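Local structure of beta sliding clamp (6DJ8) at residues Ser58-Ile63 with Pro221-Asn226; Asn94-Ile99 with Tyr123-Lys128; Phe185-Asp190 with Val210-Asp215. The protein probably forms a ring-shaped head-to-tail homodimer around DNA that tethers DNA polymerases and other proteins to it and gives them processivity. All coordinates share one frame; numbering follows the deposited sequence.

Interaction 1 (Ser58-Ile63 with Pro221-Asn226)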
ATOM      1  N   SER A  58      19.132   5.470 -19.029  1.00 34.03           N
ATOM      2  CA  SER A  58      17.843   4.829 -19.230  1.00 37.18           C
ATOM      3  C   SER A  58      17.045   5.678 -20.200  1.00 35.47           C
ATOM      4  O   SER A  58      17.328   6.860 -20.392  1.00 35.67           O
ATOM      5  CB  SER A  58      17.072   4.647 -17.916  1.00 38.33           C
ATOM      6  OG  SER A  58      16.759   5.900 -17.345  1.00 36.01           O
ATOM      7  N   THR A  59      16.070   5.059 -20.854  1.00 33.19           N
ATOM      8  CA  THR A  59      15.205   5.825 -21.738  1.00 36.65           C
ATOM      9  C   THR A  59      13.864   5.123 -21.843  1.00 41.70           C
ATOM     10  O   THR A  59      13.769   3.913 -21.636  1.00 38.99           O
ATOM     11  CB  THR A  59      15.798   5.994 -23.139  1.00 41.67           C
ATOM     12  OG1 THR A  59      14.902   6.770 -23.955  1.00 40.14           O
ATOM     13  CG2 THR A  59      16.027   4.610 -23.792  1.00 44.17           C
ATOM     14  N   ASP A  60      12.818   5.903 -22.122  1.00 40.96           N
ATOM     15  CA  ASP A  60      11.551   5.337 -22.568  1.00 42.15           C
ATOM     16  C   ASP A  60      11.356   5.557 -24.065  1.00 43.55           C
ATOM     17  O   ASP A  60      10.246   5.399 -24.583  1.00 44.17           O
ATOM     18  CB  ASP A  60      10.387   5.895 -21.743  1.00 39.05           C
ATOM     19  CG  ASP A  60      10.127   7.388 -21.983  1.00 44.10           C
ATOM     20  OD1 ASP A  60      10.752   8.014 -22.874  1.00 43.12           O
ATOM     21  OD2 ASP A  60       9.291   7.940 -21.234  1.00 45.15           O
ATOM     22  N   ARG A  61      12.441   5.901 -24.763  1.00 35.46           N
ATOM     23  CA  ARG A  61      12.562   6.198 -26.186  1.00 47.23           C
ATOM     24  C   ARG A  61      12.083   7.625 -26.483  1.00 47.18           C
ATOM     25  O   ARG A  61      12.135   8.056 -27.634  1.00 46.60           O
ATOM     26  CB  ARG A  61      11.843   5.157 -27.062  1.00 50.96           C
ATOM     27  CG  ARG A  61      12.199   3.695 -26.633  1.00 53.72           C
ATOM     28  CD  ARG A  61      11.672   2.640 -27.580  1.00 57.61           C
ATOM     29  NE  ARG A  61      12.377   2.668 -28.855  1.00 66.09           N
ATOM     30  CZ  ARG A  61      12.112   1.863 -29.878  1.00 73.99           C
ATOM     31  NH1 ARG A  61      12.812   1.967 -31.001  1.00 74.03           N
ATOM     32  NH2 ARG A  61      11.161   0.941 -29.770  1.00 76.45           N
ATOM     33  N   ASN A  62      11.648   8.377 -25.473  1.00 42.79           N
ATOM     34  CA  ASN A  62      11.387   9.810 -25.619  0.65 45.00           C
ATOM     35  C   ASN A  62      12.210  10.614 -24.629  1.00 45.03           C
ATOM     36  O   ASN A  62      12.947  11.519 -25.034  1.00 41.67           O
ATOM     37  CB  ASN A  62       9.893  10.098 -25.441  0.65 47.15           C
ATOM     38  CG  ASN A  62       9.517  11.504 -25.855  0.65 44.70           C
ATOM     39  OD1 ASN A  62      10.160  12.476 -25.460  0.65 45.32           O
ATOM     40  ND2 ASN A  62       8.478  11.615 -26.673  0.65 51.29           N
ATOM     41  N   ILE A  63      12.112  10.307 -23.344  1.00 43.58           N
ATOM     42  CA  ILE A  63      12.981  10.862 -22.319  1.00 36.68           C
ATOM     43  C   ILE A  63      14.276  10.059 -22.325  1.00 42.53           C
ATOM     44  O   ILE A  63      14.250   8.820 -22.375  1.00 40.03           O
ATOM     45  CB  ILE A  63      12.304  10.788 -20.941  1.00 34.76           C
ATOM     46  CG1 ILE A  63      11.070  11.697 -20.906  1.00 35.47           C
ATOM     47  CG2 ILE A  63      13.300  11.143 -19.847  1.00 36.90           C
ATOM     48  CD1 ILE A  63      10.151  11.470 -19.731  1.00 33.56           C
ATOM     49  N   PRO A 221       6.268  17.540 -22.938  1.00 37.99           N
ATOM     50  CA  PRO A 221       5.402  16.524 -22.328  1.00 37.03           C
ATOM     51  C   PRO A 221       5.581  16.515 -20.824  1.00 31.66           C
ATOM     52  O   PRO A 221       6.691  16.666 -20.310  1.00 30.37           O
ATOM     53  CB  PRO A 221       5.865  15.209 -22.965  1.00 34.70           C
ATOM     54  CG  PRO A 221       6.475  15.631 -24.283  1.00 47.12           C
ATOM     55  CD  PRO A 221       7.171  16.927 -23.934  1.00 42.01           C
ATOM     56  N   VAL A 222       4.460  16.389 -20.110  1.00 30.03           N
ATOM     57  CA  VAL A 222       4.519  16.538 -18.669  1.00 30.22           C
ATOM     58  C   VAL A 222       5.338  15.421 -18.011  1.00 30.22           C
ATOM     59  O   VAL A 222       5.869  15.624 -16.915  1.00 31.87           O
ATOM     60  CB  VAL A 222       3.094  16.618 -18.079  1.00 28.51           C
ATOM     61  CG1 VAL A 222       2.345  15.253 -18.205  1.00 32.40           C
ATOM     62  CG2 VAL A 222       3.170  17.076 -16.622  1.00 37.21           C
ATOM     63  N   LYS A 223       5.474  14.256 -18.642  1.00 30.33           N
ATOM     64  CA  LYS A 223       6.096  13.129 -17.931  1.00 36.29           C
ATOM     65  C   LYS A 223       7.472  13.499 -17.390  1.00 36.95           C
ATOM     66  O   LYS A 223       7.797  13.178 -16.239  1.00 34.70           O
ATOM     67  CB  LYS A 223       6.193  11.897 -18.828  1.00 39.93           C
ATOM     68  CG  LYS A 223       6.894  10.699 -18.162  1.00 41.27           C
ATOM     69  CD  LYS A 223       6.938   9.496 -19.077  1.00 41.48           C
ATOM     70  CE  LYS A 223       7.565   8.270 -18.374  1.00 41.33           C
ATOM     71  NZ  LYS A 223       7.675   7.130 -19.331  1.00 44.14           N
ATOM     72  N   ILE A 224       8.271  14.244 -18.171  1.00 29.55           N
ATOM     73  CA  ILE A 224       9.610  14.569 -17.684  1.00 31.12           C
ATOM     74  C   ILE A 224       9.544  15.390 -16.402  1.00 34.59           C
ATOM     75  O   ILE A 224      10.430  15.280 -15.545  1.00 34.93           O
ATOM     76  CB  ILE A 224      10.466  15.277 -18.763  1.00 27.38           C
ATOM     77  CG1 ILE A 224      11.935  15.250 -18.321  1.00 32.69           C
ATOM     78  CG2 ILE A 224      10.001  16.720 -18.973  1.00 31.86           C
ATOM     79  CD1 ILE A 224      12.912  15.721 -19.379  1.00 38.11           C
ATOM     80  N   PHE A 225       8.487  16.194 -16.219  1.00 34.11           N
ATOM     81  CA  PHE A 225       8.407  16.977 -14.992  1.00 33.93           C
ATOM     82  C   PHE A 225       8.032  16.109 -13.797  1.00 32.06           C
ATOM     83  O   PHE A 225       8.547  16.318 -12.697  1.00 33.61           O
ATOM     84  CB  PHE A 225       7.428  18.145 -15.174  1.00 30.49           C
ATOM     85  CG  PHE A 225       7.893  19.102 -16.227  1.00 34.81           C
ATOM     86  CD1 PHE A 225       8.959  19.946 -15.971  1.00 36.33           C
ATOM     87  CD2 PHE A 225       7.361  19.072 -17.502  1.00 33.69           C
ATOM     88  CE1 PHE A 225       9.448  20.798 -16.963  1.00 39.80           C
ATOM     89  CE2 PHE A 225       7.836  19.914 -18.480  1.00 39.37           C
ATOM     90  CZ  PHE A 225       8.889  20.780 -18.209  1.00 37.33           C
ATOM     91  N   ASN A 226       7.136  15.141 -13.983  1.00 28.70           N
ATOM     92  CA  ASN A 226       6.887  14.185 -12.900  1.00 34.58           C
ATOM     93  C   ASN A 226       8.172  13.464 -12.525  1.00 35.74           C
ATOM     94  O   ASN A 226       8.508  13.355 -11.346  1.00 35.26           O
ATOM     95  CB  ASN A 226       5.796  13.202 -13.316  1.00 32.58           C
ATOM     96  CG  ASN A 226       4.446  13.895 -13.476  1.00 40.49           C
ATOM     97  OD1 ASN A 226       4.153  14.834 -12.741  1.00 37.54           O
ATOM     98  ND2 ASN A 226       3.626  13.440 -14.427  1.00 34.11           N
TER

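Interaction 2 (Asn94-Ile99 with Tyr123-Lys128)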
ATOM      1  N   ASN A  94      22.261  -4.883   0.064  1.00 32.14           N
ATOM      2  CA  ASN A  94      22.343  -3.613   0.784  1.00 37.59           C
ATOM      3  C   ASN A  94      23.063  -3.715   2.132  1.00 40.66           C
ATOM      4  O   ASN A  94      23.412  -2.674   2.698  1.00 34.53           O
ATOM      5  CB  ASN A  94      20.939  -3.029   0.973  1.00 39.34           C
ATOM      6  CG  ASN A  94      20.044  -3.900   1.791  1.00 39.08           C
ATOM      7  OD1 ASN A  94      20.402  -4.347   2.859  1.00 49.27           O
ATOM      8  ND2 ASN A  94      18.868  -4.197   1.249  1.00 53.60           N
ATOM      9  N   PHE A  95      23.311  -4.921   2.667  1.00 31.52           N
ATOM     10  CA  PHE A  95      24.047  -4.956   3.930  1.00 34.74           C
ATOM     11  C   PHE A  95      25.556  -4.828   3.737  1.00 40.94           C
ATOM     12  O   PHE A  95      26.290  -4.805   4.731  1.00 39.38           O
ATOM     13  CB  PHE A  95      23.697  -6.226   4.757  1.00 38.56           C
ATOM     14  CG  PHE A  95      24.073  -7.529   4.104  1.00 42.68           C
ATOM     15  CD1 PHE A  95      23.368  -8.007   3.017  1.00 49.22           C
ATOM     16  CD2 PHE A  95      25.106  -8.299   4.605  1.00 54.93           C
ATOM     17  CE1 PHE A  95      23.700  -9.228   2.422  1.00 53.91           C
ATOM     18  CE2 PHE A  95      25.442  -9.518   4.012  1.00 57.29           C
ATOM     19  CZ  PHE A  95      24.727  -9.980   2.921  1.00 47.42           C
ATOM     20  N   TYR A  96      26.034  -4.701   2.503  1.00 35.53           N
ATOM     21  CA  TYR A  96      27.424  -4.352   2.235  1.00 35.23           C
ATOM     22  C   TYR A  96      27.546  -2.856   1.994  1.00 43.36           C
ATOM     23  O   TYR A  96      26.741  -2.266   1.263  1.00 37.64           O
ATOM     24  CB  TYR A  96      27.967  -5.077   1.008  1.00 37.35           C
ATOM     25  CG  TYR A  96      28.121  -6.563   1.186  1.00 42.34           C
ATOM     26  CD1 TYR A  96      29.002  -7.090   2.125  1.00 38.01           C
ATOM     27  CD2 TYR A  96      27.385  -7.437   0.412  1.00 39.13           C
ATOM     28  CE1 TYR A  96      29.144  -8.460   2.278  1.00 46.34           C
ATOM     29  CE2 TYR A  96      27.517  -8.796   0.561  1.00 45.48           C
ATOM     30  CZ  TYR A  96      28.392  -9.298   1.495  1.00 44.10           C
ATOM     31  OH  TYR A  96      28.508 -10.644   1.616  1.00 44.21           O
ATOM     32  N   LYS A  97      28.556  -2.240   2.609  1.00 40.64           N
ATOM     33  CA  LYS A  97      28.788  -0.823   2.345  1.00 42.02           C
ATOM     34  C   LYS A  97      29.212  -0.598   0.891  1.00 43.70           C
ATOM     35  O   LYS A  97      28.766   0.359   0.247  1.00 42.79           O
ATOM     36  CB  LYS A  97      29.842  -0.286   3.315  1.00 48.56           C
ATOM     37  CG  LYS A  97      30.267   1.142   3.035  1.00 55.38           C
ATOM     38  CD  LYS A  97      29.552   2.147   3.930  1.00 63.32           C
ATOM     39  CE  LYS A  97      29.693   3.571   3.383  1.00 63.14           C
ATOM     40  NZ  LYS A  97      31.107   3.888   3.025  1.00 64.47           N
ATOM     41  N   LYS A  98      30.034  -1.497   0.350  1.00 35.67           N
ATOM     42  CA  LYS A  98      30.526  -1.440  -1.020  1.00 43.07           C
ATOM     43  C   LYS A  98      30.356  -2.797  -1.685  1.00 42.38           C
ATOM     44  O   LYS A  98      30.502  -3.843  -1.037  1.00 41.31           O
ATOM     45  CB  LYS A  98      32.013  -1.064  -1.056  1.00 42.60           C
ATOM     46  CG  LYS A  98      32.318   0.281  -0.437  1.00 48.92           C
ATOM     47  CD  LYS A  98      33.764   0.698  -0.646  1.00 54.28           C
ATOM     48  CE  LYS A  98      33.962   2.144  -0.193  1.00 59.79           C
ATOM     49  NZ  LYS A  98      35.359   2.635  -0.377  1.00 63.66           N
ATOM     50  N   ILE A  99      30.105  -2.790  -2.996  1.00 35.58           N
ATOM     51  CA  ILE A  99      30.036  -4.052  -3.727  1.00 35.89           C
ATOM     52  C   ILE A  99      30.990  -4.020  -4.914  1.00 40.65           C
ATOM     53  O   ILE A  99      31.316  -2.957  -5.457  1.00 34.81           O
ATOM     54  CB  ILE A  99      28.607  -4.386  -4.202  1.00 35.26           C
ATOM     55  CG1 ILE A  99      27.980  -3.176  -4.917  1.00 34.84           C
ATOM     56  CG2 ILE A  99      27.737  -4.812  -3.036  1.00 33.92           C
ATOM     57  CD1 ILE A  99      26.688  -3.534  -5.604  1.00 36.66           C
ATOM     58  N   TYR A 123      33.479 -19.651   0.803  1.00 50.69           N
ATOM     59  CA  TYR A 123      32.036 -19.524   0.617  1.00 52.04           C
ATOM     60  C   TYR A 123      31.605 -18.109   0.999  1.00 47.36           C
ATOM     61  O   TYR A 123      31.570 -17.760   2.181  1.00 42.37           O
ATOM     62  CB  TYR A 123      31.297 -20.585   1.420  1.00 57.19           C
ATOM     63  CG  TYR A 123      31.582 -22.004   0.938  1.00 64.63           C
ATOM     64  CD1 TYR A 123      31.258 -22.398  -0.360  1.00 65.83           C
ATOM     65  CD2 TYR A 123      32.179 -22.940   1.775  1.00 69.40           C
ATOM     66  CE1 TYR A 123      31.514 -23.692  -0.811  1.00 70.89           C
ATOM     67  CE2 TYR A 123      32.441 -24.241   1.329  1.00 75.30           C
ATOM     68  CZ  TYR A 123      32.106 -24.601   0.033  1.00 74.06           C
ATOM     69  OH  TYR A 123      32.357 -25.878  -0.416  1.00 89.08           O
ATOM     70  N   GLU A 124      31.328 -17.283  -0.003  1.00 43.61           N
ATOM     71  CA  GLU A 124      30.874 -15.917   0.187  1.00 42.22           C
ATOM     72  C   GLU A 124      29.565 -15.723  -0.564  1.00 41.23           C
ATOM     73  O   GLU A 124      29.313 -16.381  -1.578  1.00 40.65           O
ATOM     74  CB  GLU A 124      31.910 -14.900  -0.345  1.00 43.34           C
ATOM     75  CG  GLU A 124      33.288 -14.935   0.317  1.00 49.60           C
ATOM     76  CD  GLU A 124      33.260 -14.423   1.758  1.00 54.34           C
ATOM     77  OE1 GLU A 124      34.178 -14.760   2.543  1.00 57.44           O
ATOM     78  OE2 GLU A 124      32.325 -13.668   2.101  1.00 63.11           O
ATOM     79  N   ASP A 125      28.741 -14.799  -0.083  1.00 39.14           N
ATOM     80  CA  ASP A 125      27.499 -14.494  -0.779  1.00 39.27           C
ATOM     81  C   ASP A 125      27.799 -14.019  -2.199  1.00 38.65           C
ATOM     82  O   ASP A 125      28.783 -13.316  -2.447  1.00 35.37           O
ATOM     83  CB  ASP A 125      26.701 -13.429  -0.021  1.00 39.21           C
ATOM     84  CG  ASP A 125      26.402 -13.832   1.416  1.00 43.80           C
ATOM     85  OD1 ASP A 125      26.447 -15.042   1.723  1.00 44.74           O
ATOM     86  OD2 ASP A 125      26.121 -12.934   2.239  1.00 45.16           O
ATOM     87  N   HIS A 126      26.941 -14.405  -3.138  1.00 36.83           N
ATOM     88  CA  HIS A 126      27.227 -14.209  -4.547  1.00 37.48           C
ATOM     89  C   HIS A 126      25.925 -14.137  -5.326  1.00 38.79           C
ATOM     90  O   HIS A 126      25.003 -14.914  -5.073  1.00 43.23           O
ATOM     91  CB  HIS A 126      28.104 -15.351  -5.081  1.00 43.22           C
ATOM     92  CG  HIS A 126      28.671 -15.099  -6.442  1.00 44.39           C
ATOM     93  ND1 HIS A 126      29.895 -14.496  -6.644  1.00 50.13           N
ATOM     94  CD2 HIS A 126      28.186 -15.385  -7.674  1.00 48.07           C
ATOM     95  CE1 HIS A 126      30.139 -14.421  -7.940  1.00 50.16           C
ATOM     96  NE2 HIS A 126      29.117 -14.951  -8.587  1.00 48.50           N
ATOM     97  N   LEU A 127      25.863 -13.201  -6.270  1.00 31.50           N
ATOM     98  CA  LEU A 127      24.724 -13.037  -7.162  1.00 36.72           C
ATOM     99  C   LEU A 127      25.203 -13.135  -8.600  1.00 37.08           C
ATOM    100  O   LEU A 127      26.304 -12.692  -8.930  1.00 37.14           O
ATOM    101  CB  LEU A 127      24.041 -11.682  -6.969  1.00 36.06           C
ATOM    102  CG  LEU A 127      23.817 -11.164  -5.550  1.00 35.69           C
ATOM    103  CD1 LEU A 127      23.243  -9.731  -5.576  1.00 29.45           C
ATOM    104  CD2 LEU A 127      22.879 -12.108  -4.760  1.00 35.43           C
ATOM    105  N   LYS A 128      24.372 -13.709  -9.462  1.00 38.51           N
ATOM    106  CA  LYS A 128      24.663 -13.772 -10.890  1.00 43.11           C
ATOM    107  C   LYS A 128      23.474 -13.182 -11.624  1.00 41.61           C
ATOM    108  O   LYS A 128      22.365 -13.719 -11.535  1.00 39.10           O
ATOM    109  CB  LYS A 128      24.931 -15.208 -11.364  1.00 43.70           C
ATOM    110  CG  LYS A 128      26.186 -15.827 -10.790  1.00 48.06           C
ATOM    111  CD  LYS A 128      26.538 -17.142 -11.501  1.00 54.37           C
ATOM    112  CE  LYS A 128      27.806 -17.759 -10.923  1.00 56.23           C
ATOM    113  NZ  LYS A 128      28.074 -19.152 -11.433  1.00 63.17           N
TER
HETATM  114  O   HOH W   1      29.946 -11.258  -1.025  1.00 39.90           O

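Interaction 3 (Phe185-Asp190 with Val210-Asp215)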
ATOM      1  N   PHE A 185       5.589  26.531 -22.268  1.00 34.27           N
ATOM      2  CA  PHE A 185       6.519  27.583 -21.884  1.00 33.81           C
ATOM      3  C   PHE A 185       6.309  28.812 -22.761  1.00 41.34           C
ATOM      4  O   PHE A 185       6.414  28.726 -23.988  1.00 43.47           O
ATOM      5  CB  PHE A 185       7.962  27.112 -22.023  1.00 36.75           C
ATOM      6  CG  PHE A 185       8.374  26.138 -20.962  1.00 37.26           C
ATOM      7  CD1 PHE A 185       7.911  24.831 -20.988  1.00 36.73           C
ATOM      8  CD2 PHE A 185       9.191  26.542 -19.916  1.00 36.55           C
ATOM      9  CE1 PHE A 185       8.294  23.929 -19.988  1.00 38.06           C
ATOM     10  CE2 PHE A 185       9.561  25.653 -18.925  1.00 40.88           C
ATOM     11  CZ  PHE A 185       9.118  24.343 -18.967  1.00 37.37           C
ATOM     12  N   SER A 186       6.073  29.954 -22.130  1.00 36.66           N
ATOM     13  CA  SER A 186       5.868  31.201 -22.865  1.00 45.35           C
ATOM     14  C   SER A 186       6.470  32.343 -22.050  1.00 49.55           C
ATOM     15  O   SER A 186       7.118  32.119 -21.020  1.00 44.24           O
ATOM     16  CB  SER A 186       4.376  31.406 -23.155  1.00 46.90           C
ATOM     17  OG  SER A 186       4.188  32.175 -24.321  1.00 65.56           O
ATOM     18  N   LYS A 187       6.204  33.570 -22.497  1.00 47.32           N
ATOM     19  CA  LYS A 187       6.686  34.820 -21.922  1.00 53.06           C
ATOM     20  C   LYS A 187       5.506  35.771 -21.776  1.00 50.87           C
ATOM     21  O   LYS A 187       4.692  35.878 -22.693  1.00 50.72           O
ATOM     22  CB  LYS A 187       7.720  35.479 -22.854  1.00 59.08           C
ATOM     23  CG  LYS A 187       9.070  35.741 -22.255  1.00 63.65           C
ATOM     24  CD  LYS A 187      10.102  35.924 -23.358  1.00 61.88           C
ATOM     25  CE  LYS A 187       9.724  37.022 -24.321  1.00 62.73           C
ATOM     26  NZ  LYS A 187      10.830  37.293 -25.288  1.00 59.29           N
ATOM     27  N   ASP A 188       5.409  36.463 -20.638  1.00 53.57           N
ATOM     28  CA  ASP A 188       4.310  37.409 -20.450  1.00 56.93           C
ATOM     29  C   ASP A 188       4.667  38.740 -21.113  1.00 59.32           C
ATOM     30  O   ASP A 188       5.696  38.865 -21.782  1.00 58.87           O
ATOM     31  CB  ASP A 188       3.953  37.583 -18.971  1.00 56.23           C
ATOM     32  CG  ASP A 188       5.034  38.296 -18.157  1.00 62.85           C
ATOM     33  OD1 ASP A 188       6.092  38.690 -18.700  1.00 64.64           O
ATOM     34  OD2 ASP A 188       4.785  38.516 -16.956  1.00 59.57           O
ATOM     35  N   GLU A 189       3.812  39.756 -20.933  1.00 66.64           N
ATOM     36  CA  GLU A 189       4.059  41.057 -21.552  1.00 73.80           C
ATOM     37  C   GLU A 189       5.358  41.675 -21.063  1.00 70.73           C
ATOM     38  O   GLU A 189       5.996  42.436 -21.798  1.00 62.85           O
ATOM     39  CB  GLU A 189       2.893  42.013 -21.280  1.00 66.78           C
ATOM     40  N   ASP A 190       5.756  41.378 -19.830  1.00 70.13           N
ATOM     41  CA  ASP A 190       6.990  41.905 -19.269  1.00 68.69           C
ATOM     42  C   ASP A 190       8.192  41.023 -19.577  1.00 65.10           C
ATOM     43  O   ASP A 190       9.247  41.189 -18.956  1.00 62.31           O
ATOM     44  CB  ASP A 190       6.836  42.117 -17.760  1.00 73.76           C
ATOM     45  CG  ASP A 190       5.888  43.265 -17.429  1.00 83.87           C
ATOM     46  OD1 ASP A 190       5.148  43.711 -18.334  1.00 87.84           O
ATOM     47  OD2 ASP A 190       5.889  43.733 -16.271  1.00 91.22           O
ATOM     48  N   VAL A 210      12.052  35.140 -14.054  1.00 63.96           N
ATOM     49  CA  VAL A 210      13.167  35.038 -14.989  1.00 64.28           C
ATOM     50  C   VAL A 210      12.839  35.842 -16.244  1.00 66.05           C
ATOM     51  O   VAL A 210      11.779  35.668 -16.858  1.00 60.75           O
ATOM     52  CB  VAL A 210      13.455  33.566 -15.331  1.00 60.49           C
ATOM     53  CG1 VAL A 210      14.668  33.458 -16.233  1.00 61.10           C
ATOM     54  CG2 VAL A 210      13.667  32.747 -14.061  1.00 60.86           C
ATOM     55  N   ILE A 211      13.742  36.737 -16.624  1.00 66.25           N
ATOM     56  CA  ILE A 211      13.583  37.546 -17.826  1.00 68.12           C
ATOM     57  C   ILE A 211      14.300  36.851 -18.972  1.00 65.78           C
ATOM     58  O   ILE A 211      15.472  36.474 -18.848  1.00 66.36           O
ATOM     59  CB  ILE A 211      14.125  38.968 -17.623  1.00 70.84           C
ATOM     60  CG1 ILE A 211      13.133  39.801 -16.809  1.00 70.49           C
ATOM     61  CG2 ILE A 211      14.425  39.624 -18.969  1.00 70.53           C
ATOM     62  CD1 ILE A 211      13.630  40.155 -15.429  1.00 75.10           C
ATOM     63  N   VAL A 212      13.592  36.665 -20.081  1.00 61.01           N
ATOM     64  CA  VAL A 212      14.114  35.966 -21.246  1.00 65.04           C
ATOM     65  C   VAL A 212      13.961  36.896 -22.447  1.00 70.46           C
ATOM     66  O   VAL A 212      12.848  37.334 -22.765  1.00 65.37           O
ATOM     67  CB  VAL A 212      13.395  34.629 -21.480  1.00 64.90           C
ATOM     68  CG1 VAL A 212      13.976  33.930 -22.687  1.00 66.19           C
ATOM     69  CG2 VAL A 212      13.502  33.737 -20.240  1.00 65.72           C
ATOM     70  N   GLU A 213      15.083  37.216 -23.097  1.00 71.77           N
ATOM     71  CA  GLU A 213      15.035  38.089 -24.262  1.00 71.11           C
ATOM     72  C   GLU A 213      14.560  37.339 -25.502  1.00 63.86           C
ATOM     73  O   GLU A 213      13.901  37.927 -26.365  1.00 66.51           O
ATOM     74  CB  GLU A 213      16.404  38.733 -24.495  1.00 77.41           C
ATOM     75  CG  GLU A 213      16.978  39.459 -23.267  1.00 79.02           C
ATOM     76  CD  GLU A 213      16.175  40.692 -22.843  1.00 80.22           C
ATOM     77  OE1 GLU A 213      15.356  41.192 -23.644  1.00 82.69           O
ATOM     78  OE2 GLU A 213      16.373  41.167 -21.700  1.00 75.83           O
ATOM     79  N   GLU A 214      14.892  36.056 -25.614  1.00 65.56           N
ATOM     80  CA  GLU A 214      14.545  35.292 -26.800  1.00 62.98           C
ATOM     81  C   GLU A 214      13.040  35.011 -26.840  1.00 61.55           C
ATOM     82  O   GLU A 214      12.296  35.287 -25.896  1.00 61.97           O
ATOM     83  CB  GLU A 214      15.339  33.987 -26.844  1.00 61.87           C
ATOM     84  CG  GLU A 214      16.858  34.161 -26.768  1.00 73.92           C
ATOM     85  CD  GLU A 214      17.388  34.335 -25.345  1.00 77.13           C
ATOM     86  OE1 GLU A 214      16.616  34.737 -24.447  1.00 75.82           O
ATOM     87  OE2 GLU A 214      18.593  34.078 -25.128  1.00 81.63           O
ATOM     88  N   ASP A 215      12.588  34.485 -27.975  1.00 52.29           N
ATOM     89  CA  ASP A 215      11.217  34.023 -28.107  1.00 55.42           C
ATOM     90  C   ASP A 215      11.069  32.687 -27.393  1.00 49.68           C
ATOM     91  O   ASP A 215      11.975  31.849 -27.415  1.00 48.39           O
ATOM     92  CB  ASP A 215      10.815  33.882 -29.575  1.00 57.63           C
ATOM     93  CG  ASP A 215      10.999  35.176 -30.365  1.00 71.29           C
ATOM     94  OD1 ASP A 215      10.821  36.274 -29.792  1.00 62.51           O
ATOM     95  OD2 ASP A 215      11.316  35.087 -31.568  1.00 74.71           O
TER

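Interaction 1 (Ser58-Ile63 with Pro221-Asn226)
I63 and K223 meet where the N-terminal and central domains of this ring-forming beta subunit of DNA polymerase III adjoin, I63 at the close of the turn linking antiparallel strands 53-59 and 64-70, K223 in helix 223-231. The apolar part is carried by one methyl group. CD1 of I63 lies 3.7 Å from CG of K223 and 3.9 Å from CB of I224, so it rests against both the stem of the lysine and the helix itself. An extended isoleucine branch (chi2 167°) delivers the methyl there. Strand 254-259 takes part in the same packing, because I63 and I224 both touch I256.

Beyond that methyl the K223 chain runs fully extended and reaches the carboxylate of D60 from the opposite direction. The two oxygens of D60 have separate tasks. OD1 faces its own turn, accepting the backbone N of N62 at 2.8 Å and that of I63 at 2.7 Å, an Asx turn and Asx motif that fix the rotation of the carboxylate. With CG between the backbone N and the carbonyl carbon (chi1 68°), OD1 is turned back onto the two amides and OD2 points to the helix. NZ of K223 closes the salt bridge to OD2 of D60 at 2.6 Å, on the anti lone pair.

Interaction 2 (Asn94-Ile99 with Tyr123-Lys128)
F95 and Y96 both bring their ring ends to the carboxylate of D125, and a single oxygen, OD2, receives them. The aromatic contact comes first. CG of F95 sits between the backbone N and the carbonyl carbon (chi1 63°), which brings the far end of the ring to D125. CZ of F95 is 3.3 Å from OD2 of D125, which lies at the ring edge and near its plane, while ring and carboxylate planes stand 59° apart. Within its own segment F95 also lays CE2 over one face of Y96, 3.9 Å above the plane and toward the rim, so the two neighbouring rings approach D125 as a pair.

The polar contacts are few. OH of Y96 is 3.4 Å from OD2 of D125. A water also bridges the segments: it lies 3.1 Å from OH of Y96 and donates to the backbone O of D125 at 2.8 Å.

Further contacts come from the second subunit. OD1 of D125 accepts the backbone N of F329 of the second subunit, R290 of that subunit makes a cation-pi contact with F95, and H126-K128 extend the antiparallel sheet across the interface of the dimer. The chemistry therefore implies a divided carboxylate: one oxygen is committed to the partner subunit, and the other faces the positively polarised edge of F95, an arrangement that would be expected to suit a buried aspartate in its charged form.

Interaction 3 (Phe185-Asp190 with Val210-Asp215)
K187, the last residue of strand 182-187 in the antiparallel sheet of the central domain, reaches V212 and E214 in the loop that follows strand 202-211. Strand 192-198 lies between those two strands, so the lysine bridges across the end of the intervening strand.

The ammonium is the donor and backbone carbonyls are the acceptors. NZ of K187 gives a hydrogen bond of 2.6 Å to O of E214 and a weak one of 3.2 Å to O of V212. The carbonyl of V212 has a second donor in OG of S191, and a backbone bond with S191 also ties V212 to the neighbouring loop. Nearby, OD1 of D188 accepts the backbone N of K192, holding the turn that follows K187.

Acidic side chains gather here without touching the ammonium. The nearest, OD1 of D215, stays 4.6 Å from NZ of K187, and could contribute longer-range attraction. The bend at chi3 (56°) turns CE and NZ toward the carbonyls, while CD of K187 packs 4.0 Å from CB of V212. The short bond is not aligned with a lone pair, since NZ of K187 sits above the carbonyl plane of E214, 45° out of it.

The three contacts sample different depths of the molecule. Interaction 1 is partly buried, its centre about 10 Å from the centre of the chain, and joins two domains through an ion pair beside an apolar methyl contact. Interaction 2, also partly buried but about 33 Å out, lies at the subunit interface, where an aromatic edge, a water and a bond from the second subunit meet one aspartate. Interaction 3 is a surface contact, a lysine held by main-chain carbonyls. Interactions 1 and 3 both draw on the central domain and touch directly, CZ of F225 meeting CZ of F185 at 3.6 Å. Interactions 2 and 3 have centres about 52 Å apart, on opposite sides of the chain's centre.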